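Long-range contacts in vanadium-dependent haloperoxidase (Zobellia galactanivorans, PDB 4CIT), which is a vanadate-dependent iodoperoxidase that probably oxidises iodide with hydrogen peroxide: residues G164-K169 against K208-V213; Q174-P179 against P204-I209; T102-N107 against F149-A154. All coordinates share one frame; numbering follows the deposited sequence.

Contact 1: G164-K169 against K208-V213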
loop_
_atom_site.group_PDB
_atom_site.type_symbol
_atom_site.label_atom_id
_atom_site.label_comp_id
_atom_site.label_asym_id
_atom_site.label_seq_id
_atom_site.Cartn_x
_atom_site.Cartn_y
_atom_site.Cartn_z
ATOM N N GLY A 164 12.017 1.107 15.555
ATOM C CA GLY A 164 11.289 -0.057 16.142
ATOM C C GLY A 164 10.529 0.263 17.446
ATOM O O GLY A 164 9.407 -0.167 17.637
ATOM N N GLU A 165 11.122 1.070 18.313
ATOM C CA GLU A 165 10.470 1.449 19.522
ATOM C C GLU A 165 9.180 2.227 19.221
ATOM O O GLU A 165 8.213 2.010 19.925
ATOM C CB GLU A 165 11.345 2.292 20.444
ATOM C CG GLU A 165 12.426 1.438 21.053
ATOM C CD GLU A 165 13.422 2.259 21.908
ATOM O OE1 GLU A 165 13.059 3.364 22.399
ATOM O OE2 GLU A 165 14.563 1.758 22.099
ATOM N N TRP A 166 9.244 3.140 18.251
ATOM C CA TRP A 166 8.106 3.966 17.844
ATOM C C TRP A 166 7.050 3.072 17.169
ATOM O O TRP A 166 5.836 3.231 17.494
ATOM C CB TRP A 166 8.596 5.020 16.871
ATOM C CG TRP A 166 7.554 5.775 16.141
ATOM C CD1 TRP A 166 6.623 6.625 16.657
ATOM C CD2 TRP A 166 7.512 5.898 14.752
ATOM N NE1 TRP A 166 5.934 7.210 15.653
ATOM C CE2 TRP A 166 6.452 6.788 14.452
ATOM C CE3 TRP A 166 8.277 5.316 13.718
ATOM C CZ2 TRP A 166 6.121 7.138 13.185
ATOM C CZ3 TRP A 166 7.925 5.658 12.417
ATOM C CH2 TRP A 166 6.887 6.639 12.182
ATOM N N MET A 167 7.472 2.160 16.284
ATOM C CA MET A 167 6.500 1.304 15.549
ATOM C C MET A 167 5.746 0.405 16.534
ATOM O O MET A 167 4.551 0.097 16.379
ATOM C CB MET A 167 7.346 0.437 14.591
ATOM C CG MET A 167 6.803 -0.779 13.944
ATOM S SD MET A 167 8.206 -1.434 12.875
ATOM C CE MET A 167 8.877 -2.745 13.944
ATOM N N ASN A 168 6.423 0.004 17.603
ATOM C CA ASN A 168 5.819 -0.835 18.596
ATOM C C ASN A 168 4.847 -0.131 19.554
ATOM O O ASN A 168 4.301 -0.798 20.446
ATOM C CB ASN A 168 6.862 -1.598 19.434
ATOM C CG ASN A 168 7.548 -2.729 18.633
ATOM O OD1 ASN A 168 7.035 -3.293 17.698
ATOM N ND2 ASN A 168 8.739 -3.020 19.012
ATOM N N LYS A 169 4.639 1.176 19.398
ATOM C CA LYS A 169 3.671 1.907 20.151
ATOM C C LYS A 169 2.419 2.299 19.303
ATOM O O LYS A 169 1.654 3.125 19.716
ATOM C CB LYS A 169 4.334 3.166 20.688
ATOM C CG LYS A 169 5.375 2.884 21.782
ATOM C CD LYS A 169 6.030 4.202 22.138
ATOM C CE LYS A 169 7.289 4.081 22.996
ATOM N NZ LYS A 169 6.910 3.331 24.242
ATOM N N LYS A 208 -8.083 1.460 14.664
ATOM C CA LYS A 208 -7.454 1.719 15.972
ATOM C C LYS A 208 -5.934 1.744 15.916
ATOM O O LYS A 208 -5.300 1.938 16.955
ATOM C CB LYS A 208 -7.899 0.672 16.968
ATOM C CG LYS A 208 -9.374 0.628 17.158
ATOM C CD LYS A 208 -9.943 1.835 17.775
ATOM C CE LYS A 208 -11.469 1.663 18.000
ATOM N NZ LYS A 208 -12.208 2.836 17.403
ATOM N N ILE A 209 -5.363 1.613 14.728
ATOM C CA ILE A 209 -3.892 1.719 14.528
ATOM C C ILE A 209 -3.578 3.228 14.523
ATOM O O ILE A 209 -4.316 4.043 13.975
ATOM C CB ILE A 209 -3.518 1.091 13.164
ATOM C CG1 ILE A 209 -3.934 -0.419 13.106
ATOM C CG2 ILE A 209 -2.009 1.305 12.958
ATOM C CD1 ILE A 209 -3.224 -1.264 14.129
ATOM N N ARG A 210 -2.461 3.621 15.114
ATOM C CA ARG A 210 -1.976 4.984 15.009
ATOM C C ARG A 210 -1.725 5.418 13.600
ATOM O O ARG A 210 -0.863 4.847 12.925
ATOM C CB ARG A 210 -0.676 5.087 15.793
ATOM C CG ARG A 210 -0.118 6.540 15.921
ATOM C CD ARG A 210 1.244 6.574 16.518
ATOM N NE ARG A 210 2.201 5.767 15.741
ATOM C CZ ARG A 210 3.280 5.183 16.216
ATOM N NH1 ARG A 210 3.627 5.296 17.476
ATOM N NH2 ARG A 210 4.061 4.557 15.407
ATOM N N PRO A 211 -2.428 6.447 13.107
ATOM C CA PRO A 211 -2.048 6.911 11.781
ATOM C C PRO A 211 -0.702 7.650 11.757
ATOM O O PRO A 211 -0.225 8.162 12.806
ATOM C CB PRO A 211 -3.163 7.891 11.422
ATOM C CG PRO A 211 -4.116 7.922 12.530
ATOM C CD PRO A 211 -3.485 7.242 13.718
ATOM N N PHE A 212 -0.019 7.641 10.630
ATOM C CA PHE A 212 1.230 8.429 10.492
ATOM C C PHE A 212 1.056 9.920 10.429
ATOM O O PHE A 212 1.817 10.668 11.057
ATOM C CB PHE A 212 1.966 7.968 9.213
ATOM C CG PHE A 212 2.593 6.619 9.320
ATOM C CD1 PHE A 212 3.762 6.415 10.065
ATOM C CD2 PHE A 212 2.020 5.504 8.731
ATOM C CE1 PHE A 212 4.349 5.153 10.107
ATOM C CE2 PHE A 212 2.578 4.214 8.850
ATOM C CZ PHE A 212 3.815 4.072 9.483
ATOM N N VAL A 213 0.085 10.391 9.634
ATOM C CA VAL A 213 -0.092 11.833 9.313
ATOM C C VAL A 213 -1.486 12.369 9.713
ATOM O O VAL A 213 -1.698 13.562 10.074
ATOM C CB VAL A 213 0.075 12.048 7.770
ATOM C CG1 VAL A 213 0.191 13.499 7.438
ATOM C CG2 VAL A 213 1.280 11.298 7.191
HETATM O O HOH W 1 1.851 5.926 20.170
#
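Arg210 lays its guanidinium flat over the indole of Trp166 and grips that residue's backbone carbonyl at the same time. The planes are 15° apart, and CZ of Arg210 stands 3.8 Å from the centroid of the five-membered ring of Trp166, a cation-pi stack. Both terminal nitrogens of Arg210, NH1 and NH2, donate end-on to Trp166 O, each at 3.0 Å. Arginine suits the place because one flat cation offers both a pair of N-H groups and a face for the indole. The NH2 donor stands well above the carbonyl plane, and Lys169 N adds a third bond to the same oxygen. A water joins Lys169 O to Arg210 NH1. On the six-membered ring of the indole, CH2 of Trp166 lies 3.6 Å from CE1 at the edge of Phe212, with the rings oblique to each other.

Further out, Trp166 NE1 gives its hydrogen to Asn92 O, so the indole is fixed beneath the cation, while Tyr68 of helix 59-80 packs edge-to-face on Trp166. The backbone N of Phe212 is bonded to Asp323 of helix 307-335. This is a cation-pi stack combined with a two-nitrogen grip: a loop arginine donates to a carbonyl in the last turn of helix 146-167 within a largely helical haloperoxidase fold.

Contact 2: Q174-P179 against P204-I209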
loop_
_atom_site.group_PDB
_atom_site.type_symbol
_atom_site.label_atom_id
_atom_site.label_comp_id
_atom_site.label_asym_id
_atom_site.label_seq_id
_atom_site.Cartn_x
_atom_site.Cartn_y
_atom_site.Cartn_z
ATOM N N GLN A 174 -1.734 -4.641 20.206
ATOM C CA GLN A 174 -2.920 -4.689 21.048
ATOM C C GLN A 174 -4.121 -5.083 20.271
ATOM O O GLN A 174 -4.998 -5.731 20.817
ATOM C CB GLN A 174 -3.195 -3.370 21.732
ATOM C CG GLN A 174 -2.198 -3.081 22.835
ATOM C CD GLN A 174 -0.879 -2.524 22.367
ATOM O OE1 GLN A 174 -0.609 -2.316 21.167
ATOM N NE2 GLN A 174 0.020 -2.383 23.327
ATOM N N THR A 175 -4.217 -4.680 18.998
ATOM C CA THR A 175 -5.390 -5.075 18.236
ATOM C C THR A 175 -5.370 -6.535 17.788
ATOM O O THR A 175 -6.392 -7.046 17.348
ATOM C CB THR A 175 -5.569 -4.184 16.964
ATOM O OG1 THR A 175 -4.392 -4.312 16.174
ATOM C CG2 THR A 175 -5.932 -2.780 17.292
ATOM N N ARG A 176 -4.272 -7.260 17.942
ATOM C CA ARG A 176 -4.206 -8.676 17.560
ATOM C C ARG A 176 -5.185 -9.567 18.345
ATOM O O ARG A 176 -5.696 -10.486 17.793
ATOM C CB ARG A 176 -2.783 -9.279 17.713
ATOM C CG ARG A 176 -1.690 -8.575 16.962
ATOM C CD ARG A 176 -1.956 -8.621 15.442
ATOM N NE ARG A 176 -2.737 -7.412 15.099
ATOM C CZ ARG A 176 -3.531 -7.255 14.043
ATOM N NH1 ARG A 176 -3.642 -8.231 13.158
ATOM N NH2 ARG A 176 -4.216 -6.094 13.886
ATOM N N THR A 177 -5.450 -9.216 19.591
ATOM C CA THR A 177 -6.308 -10.024 20.472
ATOM C C THR A 177 -7.535 -9.257 20.903
ATOM O O THR A 177 -8.190 -9.606 21.908
ATOM C CB THR A 177 -5.531 -10.455 21.716
ATOM O OG1 THR A 177 -4.983 -9.292 22.375
ATOM C CG2 THR A 177 -4.414 -11.373 21.318
ATOM N N MET A 178 -7.926 -8.252 20.120
ATOM C CA MET A 178 -9.171 -7.548 20.394
ATOM C C MET A 178 -10.351 -8.468 20.082
ATOM O O MET A 178 -10.295 -9.181 19.105
ATOM C CB MET A 178 -9.247 -6.260 19.597
ATOM C CG MET A 178 -8.877 -5.060 20.425
ATOM S SD MET A 178 -8.858 -3.502 19.485
ATOM C CE MET A 178 -7.534 -2.711 20.463
ATOM N N PRO A 179 -11.395 -8.504 20.950
ATOM C CA PRO A 179 -12.540 -9.386 20.651
ATOM C C PRO A 179 -13.238 -9.028 19.352
ATOM O O PRO A 179 -13.337 -7.841 18.973
ATOM C CB PRO A 179 -13.497 -9.156 21.826
ATOM C CG PRO A 179 -13.182 -7.762 22.294
ATOM C CD PRO A 179 -11.695 -7.577 22.063
ATOM N N PRO A 204 -11.221 -5.643 11.498
ATOM C CA PRO A 204 -12.323 -4.786 11.922
ATOM C C PRO A 204 -11.854 -3.572 12.678
ATOM O O PRO A 204 -12.519 -2.526 12.718
ATOM C CB PRO A 204 -13.216 -5.759 12.702
ATOM C CG PRO A 204 -12.240 -6.890 13.156
ATOM C CD PRO A 204 -11.331 -7.043 11.992
ATOM N N HIS A 205 -10.737 -3.745 13.393
ATOM C CA HIS A 205 -10.135 -2.675 14.174
ATOM C C HIS A 205 -8.951 -2.013 13.573
ATOM O O HIS A 205 -8.177 -1.395 14.304
ATOM C CB HIS A 205 -9.758 -3.221 15.620
ATOM C CG HIS A 205 -10.946 -3.833 16.308
ATOM N ND1 HIS A 205 -12.045 -3.079 16.653
ATOM C CD2 HIS A 205 -11.247 -5.117 16.618
ATOM C CE1 HIS A 205 -12.950 -3.868 17.225
ATOM N NE2 HIS A 205 -12.477 -5.096 17.245
ATOM N N TRP A 206 -8.791 -2.024 12.262
ATOM C CA TRP A 206 -7.658 -1.303 11.654
ATOM C C TRP A 206 -7.767 0.175 11.927
ATOM O O TRP A 206 -6.721 0.833 12.035
ATOM C CB TRP A 206 -7.557 -1.579 10.168
ATOM C CG TRP A 206 -6.222 -1.370 9.610
ATOM C CD1 TRP A 206 -5.813 -0.370 8.777
ATOM C CD2 TRP A 206 -5.058 -2.105 9.977
ATOM N NE1 TRP A 206 -4.439 -0.466 8.545
ATOM C CE2 TRP A 206 -3.957 -1.505 9.325
ATOM C CE3 TRP A 206 -4.824 -3.208 10.862
ATOM C CZ2 TRP A 206 -2.671 -2.015 9.456
ATOM C CZ3 TRP A 206 -3.537 -3.689 11.004
ATOM C CH2 TRP A 206 -2.474 -3.063 10.352
ATOM N N ASN A 207 -8.994 0.718 12.179
ATOM C CA ASN A 207 -9.132 2.085 12.579
ATOM C C ASN A 207 -8.565 2.456 13.928
ATOM O O ASN A 207 -8.588 3.638 14.290
ATOM C CB ASN A 207 -10.553 2.583 12.359
ATOM C CG ASN A 207 -11.515 2.008 13.286
ATOM O OD1 ASN A 207 -11.203 1.035 14.017
ATOM N ND2 ASN A 207 -12.760 2.568 13.276
ATOM N N LYS A 208 -8.083 1.460 14.664
ATOM C CA LYS A 208 -7.454 1.719 15.972
ATOM C C LYS A 208 -5.934 1.744 15.916
ATOM O O LYS A 208 -5.300 1.938 16.955
ATOM C CB LYS A 208 -7.899 0.672 16.968
ATOM C CG LYS A 208 -9.374 0.628 17.158
ATOM C CD LYS A 208 -9.943 1.835 17.775
ATOM C CE LYS A 208 -11.469 1.663 18.000
ATOM N NZ LYS A 208 -12.208 2.836 17.403
ATOM N N ILE A 209 -5.363 1.613 14.728
ATOM C CA ILE A 209 -3.892 1.719 14.528
ATOM C C ILE A 209 -3.578 3.228 14.523
ATOM O O ILE A 209 -4.316 4.043 13.975
ATOM C CB ILE A 209 -3.518 1.091 13.164
ATOM C CG1 ILE A 209 -3.934 -0.419 13.106
ATOM C CG2 ILE A 209 -2.009 1.305 12.958
ATOM C CD1 ILE A 209 -3.224 -1.264 14.129
#
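Thr175 and His205 bring the two backbones nearest, CA to CA 6.7 Å, where a type I turn from Thr175 to Met178 meets the short 3-10 turn that ends at Lys208. Thr175 touches with both branches: CG2 rests against CB of Lys208 at 4.0 Å, while OG1 meets CD1 of Ile209. A beta-branched threonine suits this place because its methyl packs as its hydroxyl bonds. That OG1 accepts from Arg176 NH2 at 2.9 Å, nearly in the guanidinium plane, and is also bonded to Tyr172 O. The bent chain of Arg176 brings NH2 to the edge of the Trp206 ring, 3.8 Å from CZ3, with the two planes almost perpendicular; its charge is paired with Glu203.

Met178 lays SD over one face of the His205 imidazole, 4.1 Å from the centroid, a Met-aromatic contact that a long, polarisable thioether suits. At the rim, His205 NE2 gives a weak, long hydrogen bond to Pro179 O, 3.4 Å, near the ring plane.

Trp206 touches Pro60, Val61 and Arg64 of helix 59-80, and both it and Ile209 meet Ile326 of helix 307-335; the same two side chains also touch Tyr172 of helix 172-175, and so lie between that short helix and the two long ones.

Contact 3: T102-N107 against F149-A154; sequences TTKTIN and FSDSKA
Lys104 reaches across to Asp151 where an extended loop, leading into the N-cap of helix 108-123, runs past helix 146-167; it is a loop-to-helix packing within a mainly helical peroxidase. The lysine chain crosses the aspartate at about a right angle. Its CB lies 4.1 Å from Asp151 OD2, and CG comes a little closer to the same oxygen. CD turns to OD1 of Asp151, 3.8 Å away, and CE follows it. The bend at chi4 (-72°) then brings NZ to 3.4 Å from Asp151 OD1, a salt bridge whose hydrogen bond is weak. Lysine suits this solvent-facing position because its long, flexible chain lets NZ reach OD1 across the gap, with the methylenes passing beside the carboxylate.

OD2, meanwhile, works through water. One water donates both to it and to Thr105 O; a second accepts from Thr105 N and gives OD2 a weak bond. The carboxylate thus reaches both polar groups of the Thr105 backbone through water, while Asp151 CB itself lies 3.8 Å from Thr105 O. An alanine in place of Asp151 would probably leave the Lys104 ammonium without its mate and the two waters without their anchor on the helix.

On the buried side, Ile106 offers apolar bulk: CG2 lies 3.9 Å from Ser152 OG, and CG1 packs near Asp151 CB. Asn107, whose OD1 caps Leu110 N, has its own backbone N turned to the helix. Serine suits the facing site because a small hydroxyl lets the loop come close and can bond twice, here also to Leu148 O one turn earlier. Ser152 OG accepts from Asn107 N at 2.8 Å, with an almost straight N-H...O angle of 178°.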
loop_
_atom_site.group_PDB
_atom_site.type_symbol
_atom_site.label_atom_id
_atom_site.label_comp_id
_atom_site.label_asym_id
_atom_site.label_seq_id
_atom_site.Cartn_x
_atom_site.Cartn_y
_atom_site.Cartn_z
ATOM N N THR A 102 30.619 11.012 14.539
ATOM C CA THR A 102 31.492 11.765 13.650
ATOM C C THR A 102 32.911 11.202 13.537
ATOM O O THR A 102 33.665 11.636 12.668
ATOM C CB THR A 102 31.622 13.236 14.101
ATOM O OG1 THR A 102 32.104 13.276 15.458
ATOM C CG2 THR A 102 30.328 13.850 14.117
ATOM N N THR A 103 33.298 10.296 14.423
ATOM C CA THR A 103 34.609 9.736 14.409
ATOM C C THR A 103 34.765 8.491 13.557
ATOM O O THR A 103 35.865 7.938 13.440
ATOM C CB THR A 103 35.125 9.419 15.871
ATOM O OG1 THR A 103 34.439 8.318 16.430
ATOM C CG2 THR A 103 35.012 10.618 16.743
ATOM N N LYS A 104 33.673 8.069 12.923
ATOM C CA LYS A 104 33.705 6.890 12.097
ATOM C C LYS A 104 33.343 7.294 10.700
ATOM O O LYS A 104 32.615 8.263 10.503
ATOM C CB LYS A 104 32.704 5.901 12.617
ATOM C CG LYS A 104 33.282 5.157 13.808
ATOM C CD LYS A 104 32.207 4.405 14.520
ATOM C CE LYS A 104 32.772 3.886 15.847
ATOM N NZ LYS A 104 33.717 2.792 15.571
ATOM N N THR A 105 33.843 6.549 9.742
ATOM C CA THR A 105 33.492 6.744 8.305
ATOM C C THR A 105 32.310 5.776 8.117
ATOM O O THR A 105 32.418 4.541 8.331
ATOM C CB THR A 105 34.646 6.404 7.363
ATOM O OG1 THR A 105 35.710 7.382 7.571
ATOM C CG2 THR A 105 34.243 6.539 5.932
ATOM N N ILE A 106 31.168 6.354 7.772
ATOM C CA ILE A 106 29.968 5.539 7.563
ATOM C C ILE A 106 29.426 5.789 6.176
ATOM O O ILE A 106 29.321 6.958 5.716
ATOM C CB ILE A 106 28.950 6.000 8.605
ATOM C CG1 ILE A 106 29.364 5.484 9.986
ATOM C CG2 ILE A 106 27.534 5.479 8.315
ATOM C CD1 ILE A 106 28.682 6.220 11.105
ATOM N N ASN A 107 28.935 4.728 5.536
ATOM C CA ASN A 107 28.324 4.879 4.200
ATOM C C ASN A 107 26.800 4.909 4.562
ATOM O O ASN A 107 26.234 3.893 5.024
ATOM C CB ASN A 107 28.640 3.689 3.328
ATOM C CG ASN A 107 27.880 3.710 1.998
ATOM O OD1 ASN A 107 26.707 4.153 1.895
ATOM N ND2 ASN A 107 28.589 3.286 0.931
ATOM N N PHE A 149 31.861 -1.552 6.444
ATOM C CA PHE A 149 30.670 -2.378 6.605
ATOM C C PHE A 149 30.247 -2.462 8.043
ATOM O O PHE A 149 29.099 -2.152 8.364
ATOM C CB PHE A 149 30.874 -3.784 6.049
ATOM C CG PHE A 149 29.865 -4.796 6.536
ATOM C CD1 PHE A 149 28.536 -4.728 6.079
ATOM C CD2 PHE A 149 30.179 -5.776 7.478
ATOM C CE1 PHE A 149 27.596 -5.656 6.528
ATOM C CE2 PHE A 149 29.192 -6.635 7.991
ATOM C CZ PHE A 149 27.945 -6.601 7.451
ATOM N N SER A 150 31.188 -2.768 8.936
ATOM C CA SER A 150 30.886 -2.878 10.333
ATOM C C SER A 150 30.276 -1.578 10.951
ATOM O O SER A 150 29.237 -1.607 11.701
ATOM C CB SER A 150 32.171 -3.235 11.127
ATOM O OG SER A 150 31.753 -3.419 12.480
ATOM N N ASP A 151 30.915 -0.444 10.650
ATOM C CA ASP A 151 30.520 0.853 11.243
ATOM C C ASP A 151 29.181 1.259 10.672
ATOM O O ASP A 151 28.310 1.775 11.389
ATOM C CB ASP A 151 31.546 1.950 10.956
ATOM C CG ASP A 151 32.890 1.726 11.775
ATOM O OD1 ASP A 151 32.843 1.046 12.792
ATOM O OD2 ASP A 151 33.896 2.238 11.365
ATOM N N SER A 152 29.019 1.015 9.374
ATOM C CA SER A 152 27.763 1.379 8.695
ATOM C C SER A 152 26.560 0.531 9.148
ATOM O O SER A 152 25.407 1.048 9.425
ATOM C CB SER A 152 27.927 1.374 7.174
ATOM O OG SER A 152 28.992 2.169 6.765
ATOM N N LYS A 153 26.785 -0.777 9.216
ATOM C CA LYS A 153 25.758 -1.675 9.772
ATOM C C LYS A 153 25.315 -1.333 11.167
ATOM O O LYS A 153 24.117 -1.332 11.524
ATOM C CB LYS A 153 26.273 -3.129 9.743
ATOM C CG LYS A 153 25.307 -4.087 10.431
ATOM C CD LYS A 153 25.704 -5.558 10.321
ATOM C CE LYS A 153 26.951 -5.878 11.000
ATOM N NZ LYS A 153 26.499 -6.555 12.252
ATOM N N ALA A 154 26.304 -1.003 12.028
ATOM C CA ALA A 154 26.026 -0.634 13.387
ATOM C C ALA A 154 25.110 0.581 13.478
ATOM O O ALA A 154 24.202 0.609 14.322
ATOM C CB ALA A 154 27.328 -0.412 14.171
HETATM O O HOH W 2 34.404 2.837 8.720
HETATM O O HOH W 3 35.942 4.829 10.636
#

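How the contacts relate
From the N terminus, contact 3 comes first: the loop before helix 108-123 returns to helix 146-167 after two intervening helices, closing a largely helical excursion of 41 residues. Helix 146-167 then carries the chain to contact 1, whose centre lies about 28 Å from that of contact 3 and whose first segment takes in the helix's end. Contact 2 opens later than contact 1, and the two end on one shared run, 204-213, with Lys208 and Ile209 in common. Contact 3 is in series with them. Together they tie helix 146-167 at two separate places, while the returning loop 204-213 lies on helices 59-80 and 307-335 and also touches helix 172-175.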